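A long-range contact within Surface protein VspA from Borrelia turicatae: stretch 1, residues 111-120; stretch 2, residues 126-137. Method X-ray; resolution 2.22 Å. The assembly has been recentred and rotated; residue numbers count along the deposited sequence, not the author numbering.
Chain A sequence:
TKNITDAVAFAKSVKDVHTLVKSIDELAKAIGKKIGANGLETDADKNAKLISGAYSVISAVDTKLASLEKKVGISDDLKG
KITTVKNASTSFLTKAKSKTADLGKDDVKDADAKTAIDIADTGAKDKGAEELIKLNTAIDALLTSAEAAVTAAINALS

Stretch 1 111-120: ADAKTAIDIA
Stretch 2 126-137: DKGAEELIKLNT

Lys-127 anchors the contact: its NZ makes a salt bridge to Asp-112 OD1 (2.9 Å) and donates to Thr-115 OG1 (2.8 Å); the side chain is extended through chi2 and chi3 (t, t), with chi1 m and chi4 p turning its end. Thr-115 OG1 (chi1 p) in turn donates a hydrogen bond to Asp-112 O of its own stretch (2.7 Å), and Asp-112 is m. Thr-115 O accepts two backbone bonds from the other stretch, from Ala-129 N (2.9 Å, 160°) and Lys-127 N (3.1 Å, 142°). Ala-116 O also lies 2.9 Å from Ala-129 N, but at a poor angle. In register, Ala-116 CA lies nearest Gly-128 CA, at 4.2 Å, and Ala-116 CA contacts Lys-127 O at 3.2 Å. Gly-128 (phi/psi 121/-24) is the N-cap of the helix that begins at Ala-129 and runs on beyond the stretch; a CB here would sit 3.2 Å from Ala-116 O and jam against the preceding carbonyl. The axes of that helix and the helix of stretch 1, at 33° between N-to-C directions, approach to 7.8 Å. Beyond the polar centre, Ala-129 CB points toward stretch 1, 3.7 Å from Lys-114 O. Ile-119 (-75/-24, chi p, t) packs its CG2 on Leu-132 CD2 (3.7 Å; Leu-132 t, p) and its CB on Ile-133 CG1 (3.6 Å; Ile-133 m, t).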

# COMPACT_ATOMS: atom_id res chain seq x y z
N ALA A 111 -18.33 -11.50 -5.52
CA ALA A 111 -17.71 -12.31 -6.57
C ALA A 111 -17.14 -11.44 -7.68
O ALA A 111 -16.05 -11.71 -8.17
CB ALA A 111 -18.72 -13.31 -7.13
N ASP A 112 -17.87 -10.40 -8.07
CA ASP A 112 -17.41 -9.50 -9.12
C ASP A 112 -16.23 -8.63 -8.65
O ASP A 112 -15.37 -8.28 -9.46
CB ASP A 112 -18.56 -8.67 -9.68
CG ASP A 112 -19.64 -9.54 -10.30
OD1 ASP A 112 -19.33 -10.20 -11.32
OD2 ASP A 112 -20.80 -9.66 -9.84
N ALA A 113 -16.19 -8.29 -7.37
CA ALA A 113 -15.10 -7.49 -6.82
C ALA A 113 -13.85 -8.36 -6.89
O ALA A 113 -12.77 -7.87 -7.16
CB ALA A 113 -15.38 -7.07 -5.40
N LYS A 114 -14.01 -9.66 -6.66
CA LYS A 114 -12.91 -10.60 -6.70
C LYS A 114 -12.33 -10.76 -8.10
O LYS A 114 -11.12 -10.95 -8.25
CB LYS A 114 -13.34 -11.94 -6.10
CG LYS A 114 -13.49 -11.88 -4.60
CD LYS A 114 -14.19 -13.10 -4.05
CE LYS A 114 -14.05 -13.16 -2.52
NZ LYS A 114 -15.32 -13.48 -1.84
N THR A 115 -13.17 -10.68 -9.14
CA THR A 115 -12.68 -10.79 -10.52
C THR A 115 -11.81 -9.59 -10.87
O THR A 115 -11.14 -9.58 -11.90
CB THR A 115 -13.81 -10.91 -11.56
OG1 THR A 115 -14.53 -9.68 -11.65
CG2 THR A 115 -14.85 -11.99 -11.16
N ALA A 116 -11.84 -8.56 -10.04
CA ALA A 116 -11.04 -7.37 -10.28
C ALA A 116 -9.75 -7.31 -9.47
O ALA A 116 -8.69 -7.11 -10.06
CB ALA A 116 -11.87 -6.10 -10.05
N ILE A 117 -9.84 -7.51 -8.15
CA ILE A 117 -8.66 -7.41 -7.25
C ILE A 117 -8.27 -8.57 -6.33
O ILE A 117 -7.44 -8.37 -5.43
CB ILE A 117 -8.86 -6.15 -6.35
CG1 ILE A 117 -9.92 -6.41 -5.26
CG2 ILE A 117 -9.26 -4.95 -7.18
CD1 ILE A 117 -10.11 -5.24 -4.29
N ASP A 118 -8.84 -9.76 -6.52
CA ASP A 118 -8.53 -10.92 -5.69
C ASP A 118 -7.81 -12.00 -6.51
O ASP A 118 -8.44 -12.76 -7.22
CB ASP A 118 -9.82 -11.48 -5.04
CG ASP A 118 -9.53 -12.38 -3.83
OD1 ASP A 118 -10.34 -12.43 -2.90
OD2 ASP A 118 -8.50 -13.07 -3.72
N ILE A 119 -6.49 -12.05 -6.40
CA ILE A 119 -5.68 -13.01 -7.15
C ILE A 119 -5.76 -14.43 -6.61
O ILE A 119 -5.52 -15.38 -7.35
CB ILE A 119 -4.18 -12.56 -7.20
CG1 ILE A 119 -3.50 -12.69 -5.83
CG2 ILE A 119 -4.02 -11.13 -7.74
CD1 ILE A 119 -1.97 -12.68 -5.92
N ALA A 120 -6.09 -14.58 -5.33
CA ALA A 120 -6.17 -15.89 -4.70
C ALA A 120 -7.51 -16.61 -4.86
O ALA A 120 -7.56 -17.84 -4.74
CB ALA A 120 -5.84 -15.75 -3.21
N ASP A 126 -11.73 -12.04 -14.85
CA ASP A 126 -12.01 -11.25 -16.06
C ASP A 126 -12.26 -9.75 -15.96
O ASP A 126 -12.55 -9.13 -16.97
CB ASP A 126 -13.17 -11.92 -16.82
CG ASP A 126 -14.51 -11.66 -16.18
OD1 ASP A 126 -14.70 -12.02 -15.00
OD2 ASP A 126 -15.43 -11.08 -16.78
N LYS A 127 -12.13 -9.16 -14.77
CA LYS A 127 -12.33 -7.71 -14.59
C LYS A 127 -11.10 -7.02 -13.96
O LYS A 127 -11.23 -6.04 -13.22
CB LYS A 127 -13.60 -7.42 -13.79
CG LYS A 127 -14.86 -8.10 -14.34
CD LYS A 127 -16.13 -7.67 -13.59
CE LYS A 127 -17.25 -8.69 -13.75
NZ LYS A 127 -16.99 -9.95 -12.99
N GLY A 128 -9.91 -7.53 -14.26
CA GLY A 128 -8.66 -6.98 -13.75
C GLY A 128 -7.77 -7.89 -12.92
O GLY A 128 -6.57 -7.66 -12.85
N ALA A 129 -8.32 -8.91 -12.29
CA ALA A 129 -7.51 -9.81 -11.45
C ALA A 129 -6.40 -10.55 -12.24
O ALA A 129 -5.31 -10.76 -11.71
CB ALA A 129 -8.39 -10.77 -10.67
N GLU A 130 -6.67 -10.92 -13.49
CA GLU A 130 -5.67 -11.61 -14.31
C GLU A 130 -4.49 -10.68 -14.52
O GLU A 130 -3.34 -11.10 -14.40
CB GLU A 130 -6.26 -12.00 -15.66
CG GLU A 130 -5.26 -12.62 -16.63
CD GLU A 130 -4.79 -14.02 -16.24
OE1 GLU A 130 -4.01 -14.62 -17.01
OE2 GLU A 130 -5.19 -14.54 -15.17
N GLU A 131 -4.78 -9.41 -14.81
CA GLU A 131 -3.76 -8.41 -15.05
C GLU A 131 -2.96 -8.15 -13.76
O GLU A 131 -1.76 -7.88 -13.81
CB GLU A 131 -4.40 -7.11 -15.57
CG GLU A 131 -4.95 -7.16 -17.00
CD GLU A 131 -6.34 -7.81 -17.13
OE1 GLU A 131 -6.96 -8.16 -16.10
OE2 GLU A 131 -6.82 -7.98 -18.28
N LEU A 132 -3.64 -8.22 -12.63
CA LEU A 132 -3.05 -8.01 -11.32
C LEU A 132 -2.09 -9.13 -11.00
O LEU A 132 -1.05 -8.89 -10.36
CB LEU A 132 -4.14 -7.88 -10.26
CG LEU A 132 -3.69 -7.61 -8.83
CD1 LEU A 132 -2.87 -6.32 -8.74
CD2 LEU A 132 -4.92 -7.56 -7.94
N ILE A 133 -2.42 -10.35 -11.44
CA ILE A 133 -1.56 -11.51 -11.23
C ILE A 133 -0.26 -11.31 -11.99
O ILE A 133 0.83 -11.57 -11.47
CB ILE A 133 -2.24 -12.82 -11.69
CG1 ILE A 133 -3.23 -13.31 -10.63
CG2 ILE A 133 -1.21 -13.92 -12.00
CD1 ILE A 133 -4.14 -14.45 -11.10
N LYS A 134 -0.37 -10.86 -13.25
CA LYS A 134 0.79 -10.61 -14.10
C LYS A 134 1.62 -9.47 -13.51
O LYS A 134 2.84 -9.49 -13.58
CB LYS A 134 0.37 -10.28 -15.54
CG LYS A 134 -0.44 -11.42 -16.21
CD LYS A 134 -0.60 -11.25 -17.74
CE LYS A 134 -1.05 -12.56 -18.41
NZ LYS A 134 -2.38 -12.42 -19.08
N LEU A 135 0.95 -8.50 -12.91
CA LEU A 135 1.63 -7.35 -12.31
C LEU A 135 2.47 -7.82 -11.12
O LEU A 135 3.56 -7.29 -10.89
CB LEU A 135 0.59 -6.34 -11.84
CG LEU A 135 1.02 -5.11 -11.04
CD1 LEU A 135 2.09 -4.33 -11.76
CD2 LEU A 135 -0.20 -4.23 -10.76
N ASN A 136 1.94 -8.80 -10.38
CA ASN A 136 2.62 -9.37 -9.22
C ASN A 136 3.85 -10.15 -9.68
O ASN A 136 4.93 -10.03 -9.10
CB ASN A 136 1.68 -10.31 -8.44
CG ASN A 136 0.91 -9.58 -7.33
OD1 ASN A 136 1.37 -9.52 -6.19
ND2 ASN A 136 -0.27 -9.06 -7.66
N THR A 137 3.69 -10.96 -10.71
CA THR A 137 4.78 -11.75 -11.25
C THR A 137 5.90 -10.83 -11.72
O THR A 137 7.07 -11.07 -11.45
CB THR A 137 4.29 -12.56 -12.47
OG1 THR A 137 3.44 -13.63 -12.02
CG2 THR A 137 5.44 -13.26 -13.19